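Local coordinates for protein octaprenyl Pyrophosphate Synthase (Helicobacter pylori, PDB 3TC1) that probably catalyses chain elongation of an allylic diphosphate with successive isopentenyl diphosphate units to give octaprenyl diphosphate, using magnesium ions, at residues V102-G105 and D106-S110; K111-F114 and E115-K118; S170-S173 and M174-L178; D200-L203 and D204-D208; F217-K221 and E222-T226. All coordinates share one frame; numbering follows the deposited sequence.

Contact 1 (V102-G105 and D106-S110); sequences VMLG and DVFYS
L104 and F108 sit one turn apart and run side by side in the same direction, with L104 CD1 4.0 Å from F108 CE1. The phenyl ring also turns its edge to the backbone: F108 CD1 lies 3.3 Å from L104 O, which is in the ring plane, while the amide of F108 bonds to that same oxygen. The side chains of M103 and D106 cross at a slant, M103 CE and SD each 4.0 Å from D106 OD2; the methionine reaches there by bending at both chi2 and chi3. All of this lies within helix 92-116, one of the long helices of the all-alpha isoprenyl synthase fold, and on a part of it that faces the second subunit. V102 O takes the amide of D106 at an N-O distance of 3.0 Å and a second donor, H76 NE2 of the same chain. D106 OD2, in turn, is hydrogen-bonded to H76 ND1 of the second subunit, so histidines of both subunits are held at this turn. One turn further on, D106 O is gripped twice by S110, by OG at 2.7 Å and by N at 2.8 Å, the two donors coming from opposite faces of the carbonyl plane. Outside the two segments, F108 packs on T71 and A72 of helix 53-80.

Contact 2 (K111-F114 and E115-K118); sequences KAFF and ELSK
A salt-bridge network of K111, E115 and K118 runs along one side of helix 92-116 near its C-terminal end, where the helix also packs on the second subunit. E115 is the shared acceptor, one oxygen for each lysine. E115 OE2 receives K111 NZ at 2.9 Å on its anti lone pair, the one turned away from OE1. K118 NZ reaches E115 OE1, also at 2.9 Å, on the syn side but 28° out of the carboxylate plane. The bend of the glutamate at chi2 brings its carboxylate between the two ammonium groups. K111 has further partners in its own chain, a salt bridge to E19 and a cation-pi contact with W16, so its ammonium group is shared between two carboxylates. The carboxylate of E115 is also placed against F114: OE2 lies in the plane of that ring at its edge, 3.4 Å from F114 CD2, with ring and carboxylate planes 78° apart. This puts a ring C-H, rather than the pi face, toward the oxygen. On a different side of the helix F113 CD1 meets L116 CD2 at 3.9 Å, and the F113 ring stacks with F113 of the second subunit, while L116 packs on I123, A124 and L127 of helix 121-144. S117 has a weak hydrogen bond to Q125 of the second subunit; its OG stands between the backbone N and the carbonyl carbon (chi1 63°), which brings it to F114 O, and S117 OG donates to that oxygen at 2.6 Å.

Contact 3 (S170-S173 and M174-L178); sequences SLKS and MAILL
S170 meets M174 through the backbone, M174 N donating to S170 O at 3.2 Å with an N-H...O angle of 148°. The hydroxyl of S170 looks the other way along the helix, to F166 O. Next, L171 O receives the amide of A175 at an N-O distance of 3.0 Å, and A175 CB lies 3.5 Å from both L171 O and K172 O. At K172 a longer side chain joins in, that of I176. The carbonyl of K172 is approached by I176 twice over: by I176 N at 3.0 Å and by I176 CG1 at 3.1 Å from K172 O. This closeness follows from the isoleucine placing CG1 beside its own backbone N (chi1 -68°), and the same branch continues to CD1, which lies 4.3 Å from K172 CG. The lysine itself is fully extended, and it packs on A182 and A186 of helix 182-205. At S173, L177 N reaches S173 O with an N-H...O angle of 166°, a straighter bond than those before it, and S173 OG donates to A169 O, so both serines satisfy their hydroxyls on carbonyls four residues back. L178 then leaves helical backbone angles. This C-terminal part of helix 152-177 packs against three helices of the all-alpha fold: M174, bent at chi2 and chi3, lies on A59 and C63 of helix 53-80, S173 and I176 face helix 121-144 at I123, and L171 and A175 join K172 on helix 182-205 through F188 and Y185.

Contact 4 (D200-L203 and D204-D208); sequences DDLL and DITQD. With MG (magnesium ion), chain D.
L202 forms the tightly packed part of the contact, with I205 and T206 closing round its carbonyl. I205 N donates to L202 O at 3.0 Å, but from above the carbonyl plane, 51° out of it. D204 N meets D201 O in the same way, so both bonds span three residues, a 3-10-like spacing. L202 O also has I205 CD1 at 3.4 Å and T206 CG2 at 3.3 Å. I205 comes this near because its CG1 is held between the backbone N and the carbonyl carbon (chi1 53°), a crowded position that folds the chain back over the turn; the side chains of L202 and I205 cross at about a right angle, their CD1 atoms 3.9 Å apart. Outside, helix 268-286 covers the group at T272 and I269.

The three aspartates D200, D201 and D204 make up a DDxxD sequence at the end of helix 182-205, the second aspartate-rich motif of trans-prenyl diphosphate synthases, which in relatives binds the allylic diphosphate through magnesium ions. This is the solvated side: D200 OD2 binds a magnesium ion at 2.2 Å, and five waters complete an octahedral shell. One of these waters donates to D201 OD1 at 2.7 Å, making D201 a second-shell residue; Y155 and Q197 fix its carboxylate further. D204 OD1 and OD2 accept the amides of S218 and D219 in the following loop.

The L203 to D208 side is looser. L203 CD2 stands 4.2 Å from D208 CB, and D208 is poorly ordered, although its OD1 is bonded to K210 N. A single water lies 2.8 Å from both L203 O and T206 O.

Contact 5 (F217-K221 and E222-T226); sequences FSDFK and EGKTT
D219 and T226 cross at about a right angle, with T226 CG2 3.6 Å from D219 OD2. A water bridges the pair on their polar sides, donating to D219 OD2 at 2.7 Å and accepting from T226 OG1. The other carboxylate oxygen faces K224, whose NZ stays 4.6 Å from D219 OD1. Two more waters lie between them: one donates to D219 OD1 and is bonded weakly to K224 NZ and E222 OE2, the other accepts from K224 NZ and bonds weakly to D219 OD1. The backbone of D219 holds the turn together: D219 O accepts E222 N at 2.9 Å and K224 N at 3.0 Å, from opposite faces of the carbonyl plane. G223, at phi 94°, provides the reversal, a backbone shape that calls for glycine, and its N bonds to F220 O. F220 runs alongside T225 in the same direction, its ring edge turned to K224 O, 3.9 Å from F220 CD1. The nearest atom of the D219 side chain is about 4 Å from the magnesium ion, consistent with a role in the active-site region. The loop connects helix 182-205 to helix 227-233: D219 and T226 pack on D201 of the former, and F220 stacks on Y229 of the latter.

How the contacts relate
All five contacts are local and follow one another in series, so none closes a long loop and none nests or crosses. Contacts 1 and 2 adjoin on helix 92-116, centres 13 Å apart, and both touch the second subunit. Contact 3 lies on helix 152-177, on the same side of the chain's centre as contact 2, with nearest atoms about 7 Å away. Helix 182-205 follows in the chain and carries contact 4 to the opposite side of that centre. Contact 5 returns to contact 4: D204 OD1 bonds S218 N at 2.8 Å and D204 O bonds F217 N, tying the loop before helix 227-233 to the aspartate-rich end of helix 182-205, where D200 holds the magnesium ion.

Contact 1 (V102-G105 and D106-S110)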
loop_
_atom_site.group_PDB
_atom_site.type_symbol
_atom_site.label_atom_id
_atom_site.label_comp_id
_atom_site.label_asym_id
_atom_site.label_seq_id
_atom_site.Cartn_x
_atom_site.Cartn_y
_atom_site.Cartn_z
ATOM N N VAL B 102 -1.279 7.402 -4.130
ATOM C CA VAL B 102 -1.635 6.106 -3.559
ATOM C C VAL B 102 -0.797 4.997 -4.192
ATOM O O VAL B 102 -0.211 4.180 -3.483
ATOM C CB VAL B 102 -3.135 5.775 -3.764
ATOM C CG1 VAL B 102 -3.441 4.379 -3.234
ATOM C CG2 VAL B 102 -3.994 6.794 -3.039
ATOM N N MET B 103 -0.743 4.968 -5.521
ATOM C CA MET B 103 0.040 3.949 -6.214
ATOM C C MET B 103 1.520 4.067 -5.877
ATOM O O MET B 103 2.195 3.055 -5.693
ATOM C CB MET B 103 -0.139 4.048 -7.734
ATOM C CG MET B 103 -1.477 3.550 -8.257
ATOM S SD MET B 103 -1.872 1.859 -7.743
ATOM C CE MET B 103 -3.474 2.106 -7.057
ATOM N N LEU B 104 2.027 5.296 -5.807
ATOM C CA LEU B 104 3.432 5.512 -5.481
ATOM C C LEU B 104 3.732 4.944 -4.097
ATOM O O LEU B 104 4.812 4.423 -3.854
ATOM C CB LEU B 104 3.784 7.001 -5.514
ATOM C CG LEU B 104 5.253 7.295 -5.171
ATOM C CD1 LEU B 104 6.162 6.689 -6.230
ATOM C CD2 LEU B 104 5.482 8.791 -5.063
ATOM N N GLY B 105 2.764 5.052 -3.193
ATOM C CA GLY B 105 2.939 4.510 -1.859
ATOM C C GLY B 105 2.963 2.992 -1.924
ATOM O O GLY B 105 3.708 2.334 -1.198
ATOM N N ASP B 106 2.140 2.429 -2.806
ATOM C CA ASP B 106 2.083 0.977 -2.967
ATOM C C ASP B 106 3.402 0.477 -3.535
ATOM O O ASP B 106 3.869 -0.610 -3.194
ATOM C CB ASP B 106 0.933 0.577 -3.898
ATOM C CG ASP B 106 -0.422 0.746 -3.246
ATOM O OD1 ASP B 106 -0.465 0.892 -2.003
ATOM O OD2 ASP B 106 -1.439 0.714 -3.970
ATOM N N VAL B 107 3.978 1.284 -4.418
ATOM C CA VAL B 107 5.264 0.987 -5.038
ATOM C C VAL B 107 6.348 0.973 -3.956
ATOM O O VAL B 107 7.189 0.075 -3.915
ATOM C CB VAL B 107 5.625 2.058 -6.087
ATOM C CG1 VAL B 107 7.117 2.006 -6.400
ATOM C CG2 VAL B 107 4.806 1.835 -7.362
ATOM N N PHE B 108 6.330 1.976 -3.080
ATOM C CA PHE B 108 7.312 2.034 -2.003
ATOM C C PHE B 108 7.151 0.818 -1.100
ATOM O O PHE B 108 8.137 0.161 -0.765
ATOM C CB PHE B 108 7.162 3.320 -1.181
ATOM C CG PHE B 108 8.079 4.435 -1.619
ATOM C CD1 PHE B 108 7.840 5.134 -2.798
ATOM C CD2 PHE B 108 9.185 4.785 -0.847
ATOM C CE1 PHE B 108 8.686 6.168 -3.205
ATOM C CE2 PHE B 108 10.039 5.815 -1.240
ATOM C CZ PHE B 108 9.789 6.512 -2.425
ATOM N N TYR B 109 5.912 0.516 -0.719
ATOM C CA TYR B 109 5.627 -0.633 0.138
ATOM C C TYR B 109 6.058 -1.967 -0.477
ATOM O O TYR B 109 6.693 -2.780 0.187
ATOM C CB TYR B 109 4.130 -0.733 0.452
ATOM C CG TYR B 109 3.639 0.128 1.596
ATOM C CD1 TYR B 109 4.312 0.154 2.820
ATOM C CD2 TYR B 109 2.466 0.879 1.472
ATOM C CE1 TYR B 109 3.829 0.905 3.893
ATOM C CE2 TYR B 109 1.973 1.631 2.539
ATOM C CZ TYR B 109 2.661 1.641 3.744
ATOM O OH TYR B 109 2.186 2.389 4.795
ATOM N N SER B 110 5.694 -2.201 -1.736
ATOM C CA SER B 110 6.036 -3.467 -2.387
ATOM C C SER B 110 7.533 -3.635 -2.658
ATOM O O SER B 110 8.083 -4.716 -2.448
ATOM C CB SER B 110 5.221 -3.647 -3.679
ATOM O OG SER B 110 5.312 -2.520 -4.529
#

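Contact 2 (K111-F114 and E115-K118)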
loop_
_atom_site.group_PDB
_atom_site.type_symbol
_atom_site.label_atom_id
_atom_site.label_comp_id
_atom_site.label_asym_id
_atom_site.label_seq_id
_atom_site.Cartn_x
_atom_site.Cartn_y
_atom_site.Cartn_z
ATOM N N LYS B 111 8.196 -2.574 -3.112
ATOM C CA LYS B 111 9.632 -2.651 -3.365
ATOM C C LYS B 111 10.329 -2.922 -2.037
ATOM O O LYS B 111 11.264 -3.718 -1.969
ATOM C CB LYS B 111 10.153 -1.346 -3.980
ATOM C CG LYS B 111 11.680 -1.295 -4.180
ATOM C CD LYS B 111 12.203 -2.424 -5.079
ATOM C CE LYS B 111 13.718 -2.334 -5.256
ATOM N NZ LYS B 111 14.304 -3.457 -6.042
ATOM N N ALA B 112 9.857 -2.270 -0.978
ATOM C CA ALA B 112 10.439 -2.457 0.342
ATOM C C ALA B 112 10.257 -3.889 0.840
ATOM O O ALA B 112 11.186 -4.473 1.390
ATOM C CB ALA B 112 9.827 -1.477 1.334
ATOM N N PHE B 113 9.064 -4.456 0.650
ATOM C CA PHE B 113 8.807 -5.829 1.091
ATOM C C PHE B 113 9.599 -6.827 0.265
ATOM O O PHE B 113 10.019 -7.874 0.770
ATOM C CB PHE B 113 7.330 -6.190 0.963
ATOM C CG PHE B 113 6.972 -7.513 1.599
ATOM C CD1 PHE B 113 6.713 -7.600 2.966
ATOM C CD2 PHE B 113 6.911 -8.673 0.833
ATOM C CE1 PHE B 113 6.394 -8.826 3.559
ATOM C CE2 PHE B 113 6.596 -9.900 1.413
ATOM C CZ PHE B 113 6.335 -9.976 2.782
ATOM N N PHE B 114 9.780 -6.515 -1.013
ATOM C CA PHE B 114 10.526 -7.401 -1.889
ATOM C C PHE B 114 11.931 -7.570 -1.329
ATOM O O PHE B 114 12.438 -8.685 -1.220
ATOM C CB PHE B 114 10.596 -6.826 -3.304
ATOM C CG PHE B 114 11.422 -7.659 -4.249
ATOM C CD1 PHE B 114 10.914 -8.836 -4.785
ATOM C CD2 PHE B 114 12.729 -7.288 -4.561
ATOM C CE1 PHE B 114 11.697 -9.637 -5.618
ATOM C CE2 PHE B 114 13.521 -8.083 -5.392
ATOM C CZ PHE B 114 13.005 -9.259 -5.921
ATOM N N GLU B 115 12.555 -6.454 -0.967
ATOM C CA GLU B 115 13.897 -6.488 -0.413
ATOM C C GLU B 115 13.876 -7.105 0.987
ATOM O O GLU B 115 14.812 -7.805 1.387
ATOM C CB GLU B 115 14.475 -5.070 -0.360
ATOM C CG GLU B 115 14.646 -4.404 -1.722
ATOM C CD GLU B 115 15.501 -5.217 -2.683
ATOM O OE1 GLU B 115 16.394 -5.953 -2.216
ATOM O OE2 GLU B 115 15.291 -5.108 -3.909
ATOM N N LEU B 116 12.795 -6.853 1.721
ATOM C CA LEU B 116 12.636 -7.366 3.083
ATOM C C LEU B 116 12.708 -8.894 3.166
ATOM O O LEU B 116 13.242 -9.452 4.133
ATOM C CB LEU B 116 11.302 -6.879 3.668
ATOM C CG LEU B 116 10.953 -7.310 5.099
ATOM C CD1 LEU B 116 12.036 -6.840 6.072
ATOM C CD2 LEU B 116 9.600 -6.718 5.490
ATOM N N SER B 117 12.185 -9.568 2.151
ATOM C CA SER B 117 12.189 -11.030 2.120
ATOM C C SER B 117 13.594 -11.637 2.189
ATOM O O SER B 117 13.750 -12.835 2.426
ATOM C CB SER B 117 11.489 -11.516 0.854
ATOM O OG SER B 117 12.200 -11.098 -0.295
ATOM N N LYS B 118 14.614 -10.813 1.984
ATOM C CA LYS B 118 15.992 -11.290 2.017
ATOM C C LYS B 118 16.583 -11.148 3.415
ATOM O O LYS B 118 17.724 -11.546 3.665
ATOM C CB LYS B 118 16.835 -10.492 1.020
ATOM C CG LYS B 118 16.282 -10.488 -0.399
ATOM C CD LYS B 118 17.044 -9.512 -1.281
ATOM C CE LYS B 118 16.475 -9.476 -2.690
ATOM N NZ LYS B 118 17.114 -8.422 -3.527
#

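Contact 3 (S170-S173 and M174-L178)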
loop_
_atom_site.group_PDB
_atom_site.type_symbol
_atom_site.label_atom_id
_atom_site.label_comp_id
_atom_site.label_asym_id
_atom_site.label_seq_id
_atom_site.Cartn_x
_atom_site.Cartn_y
_atom_site.Cartn_z
ATOM N N SER B 170 11.342 -1.478 14.214
ATOM C CA SER B 170 12.543 -1.142 13.462
ATOM C C SER B 170 13.804 -1.412 14.282
ATOM O O SER B 170 14.792 -1.934 13.763
ATOM C CB SER B 170 12.513 0.327 13.034
ATOM O OG SER B 170 11.433 0.570 12.153
ATOM N N LEU B 171 13.768 -1.056 15.562
ATOM C CA LEU B 171 14.917 -1.274 16.435
ATOM C C LEU B 171 15.101 -2.749 16.770
ATOM O O LEU B 171 16.227 -3.235 16.869
ATOM C CB LEU B 171 14.766 -0.453 17.716
ATOM C CG LEU B 171 15.309 0.975 17.589
ATOM C CD1 LEU B 171 14.747 1.859 18.681
ATOM C CD2 LEU B 171 16.829 0.934 17.653
ATOM N N LYS B 172 13.988 -3.451 16.954
ATOM C CA LYS B 172 14.022 -4.873 17.268
ATOM C C LYS B 172 14.632 -5.610 16.080
ATOM O O LYS B 172 15.431 -6.532 16.251
ATOM C CB LYS B 172 12.601 -5.377 17.536
ATOM C CG LYS B 172 12.505 -6.833 17.960
ATOM C CD LYS B 172 11.047 -7.260 18.120
ATOM C CE LYS B 172 10.924 -8.736 18.473
ATOM N NZ LYS B 172 9.501 -9.152 18.637
ATOM N N SER B 173 14.267 -5.185 14.875
ATOM C CA SER B 173 14.783 -5.805 13.663
ATOM C C SER B 173 16.288 -5.594 13.494
ATOM O O SER B 173 16.990 -6.499 13.051
ATOM C CB SER B 173 14.046 -5.268 12.436
ATOM O OG SER B 173 12.683 -5.657 12.465
ATOM N N MET B 174 16.786 -4.410 13.841
ATOM C CA MET B 174 18.218 -4.156 13.707
ATOM C C MET B 174 18.981 -4.970 14.750
ATOM O O MET B 174 20.065 -5.502 14.476
ATOM C CB MET B 174 18.526 -2.667 13.873
ATOM C CG MET B 174 20.003 -2.318 13.664
ATOM S SD MET B 174 20.633 -2.716 12.012
ATOM C CE MET B 174 20.149 -1.279 11.126
ATOM N N ALA B 175 18.409 -5.072 15.944
ATOM C CA ALA B 175 19.029 -5.835 17.016
ATOM C C ALA B 175 19.151 -7.297 16.581
ATOM O O ALA B 175 20.181 -7.938 16.807
ATOM C CB ALA B 175 18.194 -5.724 18.292
ATOM N N ILE B 176 18.091 -7.816 15.965
ATOM C CA ILE B 176 18.073 -9.191 15.478
ATOM C C ILE B 176 19.186 -9.374 14.444
ATOM O O ILE B 176 19.984 -10.306 14.536
ATOM C CB ILE B 176 16.713 -9.533 14.810
ATOM C CG1 ILE B 176 15.603 -9.562 15.867
ATOM C CG2 ILE B 176 16.802 -10.872 14.084
ATOM C CD1 ILE B 176 14.195 -9.720 15.289
ATOM N N LEU B 177 19.226 -8.474 13.464
ATOM C CA LEU B 177 20.225 -8.512 12.405
ATOM C C LEU B 177 21.648 -8.478 12.962
ATOM O O LEU B 177 22.519 -9.212 12.497
ATOM C CB LEU B 177 20.033 -7.324 11.453
ATOM C CG LEU B 177 20.991 -7.249 10.261
ATOM C CD1 LEU B 177 20.690 -8.398 9.306
ATOM C CD2 LEU B 177 20.839 -5.910 9.549
ATOM N N LEU B 178 21.873 -7.627 13.960
ATOM C CA LEU B 178 23.191 -7.481 14.569
ATOM C C LEU B 178 23.427 -8.407 15.752
ATOM O O LEU B 178 24.399 -8.250 16.496
ATOM C CB LEU B 178 23.396 -6.030 15.005
ATOM C CG LEU B 178 23.214 -5.016 13.871
ATOM C CD1 LEU B 178 23.499 -3.624 14.384
ATOM C CD2 LEU B 178 24.140 -5.359 12.707
#

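Contact 4 (D200-L203 and D204-D208)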
loop_
_atom_site.group_PDB
_atom_site.type_symbol
_atom_site.label_atom_id
_atom_site.label_comp_id
_atom_site.label_asym_id
_atom_site.label_seq_id
_atom_site.Cartn_x
_atom_site.Cartn_y
_atom_site.Cartn_z
ATOM N N ASP B 200 5.455 15.410 19.642
ATOM C CA ASP B 200 5.048 15.902 18.338
ATOM C C ASP B 200 3.666 16.537 18.452
ATOM O O ASP B 200 3.415 17.604 17.891
ATOM C CB ASP B 200 5.006 14.777 17.317
ATOM C CG ASP B 200 4.574 15.264 15.963
ATOM O OD1 ASP B 200 5.381 15.943 15.289
ATOM O OD2 ASP B 200 3.420 14.981 15.587
ATOM N N ASP B 201 2.769 15.885 19.185
ATOM C CA ASP B 201 1.428 16.432 19.369
ATOM C C ASP B 201 1.533 17.726 20.171
ATOM O O ASP B 201 0.769 18.670 19.962
ATOM C CB ASP B 201 0.534 15.435 20.118
ATOM C CG ASP B 201 0.140 14.239 19.262
ATOM O OD1 ASP B 201 0.473 14.236 18.054
ATOM O OD2 ASP B 201 -0.515 13.308 19.794
ATOM N N LEU B 202 2.493 17.770 21.089
ATOM C CA LEU B 202 2.688 18.950 21.915
ATOM C C LEU B 202 3.160 20.123 21.051
ATOM O O LEU B 202 2.644 21.236 21.165
ATOM C CB LEU B 202 3.703 18.644 23.023
ATOM C CG LEU B 202 3.943 19.725 24.080
ATOM C CD1 LEU B 202 2.622 20.123 24.718
ATOM C CD2 LEU B 202 4.909 19.201 25.136
ATOM N N LEU B 203 4.123 19.863 20.170
ATOM C CA LEU B 203 4.663 20.888 19.284
ATOM C C LEU B 203 3.651 21.451 18.287
ATOM O O LEU B 203 3.914 22.459 17.626
ATOM C CB LEU B 203 5.889 20.349 18.546
ATOM C CG LEU B 203 7.110 20.157 19.453
ATOM C CD1 LEU B 203 8.250 19.514 18.673
ATOM C CD2 LEU B 203 7.529 21.512 20.019
ATOM N N ASP B 204 2.491 20.812 18.179
ATOM C CA ASP B 204 1.464 21.301 17.273
ATOM C C ASP B 204 0.739 22.471 17.910
ATOM O O ASP B 204 0.194 23.335 17.218
ATOM C CB ASP B 204 0.428 20.218 16.971
ATOM C CG ASP B 204 -0.663 20.703 16.012
ATOM O OD1 ASP B 204 -0.345 21.024 14.847
ATOM O OD2 ASP B 204 -1.840 20.767 16.416
ATOM N N ILE B 205 0.738 22.505 19.237
ATOM C CA ILE B 205 0.019 23.562 19.937
ATOM C C ILE B 205 0.829 24.461 20.848
ATOM O O ILE B 205 0.268 25.286 21.565
ATOM C CB ILE B 205 -1.163 22.966 20.734
ATOM C CG1 ILE B 205 -0.681 21.822 21.639
ATOM C CG2 ILE B 205 -2.220 22.462 19.769
ATOM C CD1 ILE B 205 -0.038 22.275 22.936
ATOM N N THR B 206 2.143 24.315 20.833
ATOM C CA THR B 206 2.946 25.164 21.679
ATOM C C THR B 206 4.293 25.441 21.055
ATOM O O THR B 206 4.878 24.601 20.367
ATOM C CB THR B 206 3.120 24.569 23.096
ATOM O OG1 THR B 206 3.497 25.617 24.001
ATOM C CG2 THR B 206 4.185 23.474 23.104
ATOM N N GLN B 207 4.780 26.644 21.311
ATOM C CA GLN B 207 6.037 27.080 20.750
ATOM C C GLN B 207 7.281 26.309 21.083
ATOM O O GLN B 207 7.510 25.839 22.193
ATOM C CB GLN B 207 6.277 28.558 21.054
ATOM C CG GLN B 207 5.768 29.453 19.943
ATOM C CD GLN B 207 6.801 29.721 18.856
ATOM O OE1 GLN B 207 7.798 29.010 18.731
ATOM N NE2 GLN B 207 6.553 30.754 18.057
ATOM N N ASP B 208 8.091 26.216 20.048
ATOM C CA ASP B 208 9.377 25.572 20.071
ATOM C C ASP B 208 10.305 26.755 20.274
ATOM O O ASP B 208 10.631 27.446 19.326
ATOM C CB ASP B 208 9.595 24.934 18.719
ATOM C CG ASP B 208 10.914 24.265 18.611
ATOM O OD1 ASP B 208 11.815 24.616 19.406
ATOM O OD2 ASP B 208 11.040 23.397 17.726
HETATM MG MG MG D . 2.049 16.331 14.444
HETATM O O HOH W 1 3.016 18.314 15.598
HETATM O O HOH W 2 3.534 16.867 12.783
HETATM O O HOH W 3 0.483 15.955 16.025
HETATM O O HOH W 4 6.081 24.236 17.882
HETATM O O HOH W 5 0.327 17.538 13.384
HETATM O O HOH W 6 1.245 14.134 13.545
#

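Contact 5 (F217-K221 and E222-T226)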
loop_
_atom_site.group_PDB
_atom_site.type_symbol
_atom_site.label_atom_id
_atom_site.label_comp_id
_atom_site.label_asym_id
_atom_site.label_seq_id
_atom_site.Cartn_x
_atom_site.Cartn_y
_atom_site.Cartn_z
ATOM N N PHE B 217 -0.882 24.257 14.829
ATOM C CA PHE B 217 -2.262 24.093 15.285
ATOM C C PHE B 217 -3.064 23.421 14.173
ATOM O O PHE B 217 -4.115 23.907 13.741
ATOM C CB PHE B 217 -2.891 25.437 15.672
ATOM C CG PHE B 217 -2.742 25.769 17.132
ATOM C CD1 PHE B 217 -1.583 26.363 17.611
ATOM C CD2 PHE B 217 -3.753 25.443 18.036
ATOM C CE1 PHE B 217 -1.428 26.629 18.969
ATOM C CE2 PHE B 217 -3.609 25.704 19.396
ATOM C CZ PHE B 217 -2.443 26.298 19.864
ATOM N N SER B 218 -2.543 22.286 13.717
ATOM C CA SER B 218 -3.159 21.515 12.644
ATOM C C SER B 218 -4.042 20.366 13.125
ATOM O O SER B 218 -4.995 19.989 12.446
ATOM C CB SER B 218 -2.071 20.918 11.741
ATOM O OG SER B 218 -1.192 21.913 11.237
ATOM N N ASP B 219 -3.725 19.816 14.292
ATOM C CA ASP B 219 -4.444 18.654 14.803
ATOM C C ASP B 219 -5.937 18.745 15.107
ATOM O O ASP B 219 -6.728 18.039 14.487
ATOM C CB ASP B 219 -3.698 18.081 16.020
ATOM C CG ASP B 219 -2.288 17.609 15.671
ATOM O OD1 ASP B 219 -2.025 17.341 14.474
ATOM O OD2 ASP B 219 -1.446 17.496 16.587
ATOM N N PHE B 220 -6.335 19.592 16.053
ATOM C CA PHE B 220 -7.753 19.693 16.413
ATOM C C PHE B 220 -8.600 20.122 15.212
ATOM O O PHE B 220 -9.724 19.646 15.020
ATOM C CB PHE B 220 -7.932 20.685 17.569
ATOM C CG PHE B 220 -9.186 20.462 18.380
ATOM C CD1 PHE B 220 -9.493 19.195 18.877
ATOM C CD2 PHE B 220 -10.044 21.519 18.667
ATOM C CE1 PHE B 220 -10.635 18.983 19.645
ATOM C CE2 PHE B 220 -11.187 21.320 19.434
ATOM C CZ PHE B 220 -11.485 20.045 19.925
ATOM N N LYS B 221 -8.044 21.028 14.416
ATOM C CA LYS B 221 -8.704 21.533 13.214
ATOM C C LYS B 221 -8.998 20.387 12.247
ATOM O O LYS B 221 -9.947 20.453 11.461
ATOM C CB LYS B 221 -7.799 22.571 12.539
ATOM C CG LYS B 221 -8.258 23.037 11.168
ATOM C CD LYS B 221 -7.311 24.095 10.608
ATOM C CE LYS B 221 -5.912 23.536 10.387
ATOM N NZ LYS B 221 -4.962 24.581 9.921
ATOM N N GLU B 222 -8.181 19.341 12.316
ATOM C CA GLU B 222 -8.344 18.174 11.453
ATOM C C GLU B 222 -9.116 17.035 12.113
ATOM O O GLU B 222 -9.230 15.956 11.538
ATOM C CB GLU B 222 -6.980 17.643 11.007
ATOM C CG GLU B 222 -6.249 18.506 10.000
ATOM C CD GLU B 222 -4.983 17.837 9.501
ATOM O OE1 GLU B 222 -5.078 16.715 8.955
ATOM O OE2 GLU B 222 -3.894 18.429 9.656
ATOM N N GLY B 223 -9.619 17.260 13.324
ATOM C CA GLY B 223 -10.383 16.222 13.993
ATOM C C GLY B 223 -9.625 15.307 14.940
ATOM O O GLY B 223 -10.201 14.358 15.475
ATOM N N LYS B 224 -8.342 15.575 15.163
ATOM C CA LYS B 224 -7.552 14.740 16.065
ATOM C C LYS B 224 -7.552 15.319 17.473
ATOM O O LYS B 224 -7.030 16.410 17.682
ATOM C CB LYS B 224 -6.105 14.641 15.579
ATOM C CG LYS B 224 -5.933 13.970 14.224
ATOM C CD LYS B 224 -4.473 13.980 13.807
ATOM C CE LYS B 224 -4.290 13.401 12.416
ATOM N NZ LYS B 224 -2.883 13.541 11.949
ATOM N N THR B 225 -8.144 14.602 18.429
ATOM C CA THR B 225 -8.165 15.065 19.813
ATOM C C THR B 225 -6.926 14.493 20.501
ATOM O O THR B 225 -6.975 13.419 21.104
ATOM C CB THR B 225 -9.428 14.595 20.563
ATOM O OG1 THR B 225 -10.596 14.935 19.804
ATOM C CG2 THR B 225 -9.515 15.284 21.922
ATOM N N THR B 226 -5.818 15.222 20.395
ATOM C CA THR B 226 -4.541 14.800 20.963
ATOM C C THR B 226 -4.478 14.949 22.483
ATOM O O THR B 226 -5.372 15.534 23.092
ATOM C CB THR B 226 -3.378 15.578 20.312
ATOM O OG1 THR B 226 -3.561 16.983 20.518
ATOM C CG2 THR B 226 -3.349 15.315 18.805
HETATM O O HOH W 7 -1.809 18.403 19.153
HETATM O O HOH W 8 -2.823 16.826 11.955
HETATM O O HOH W 9 -1.334 14.260 14.517
#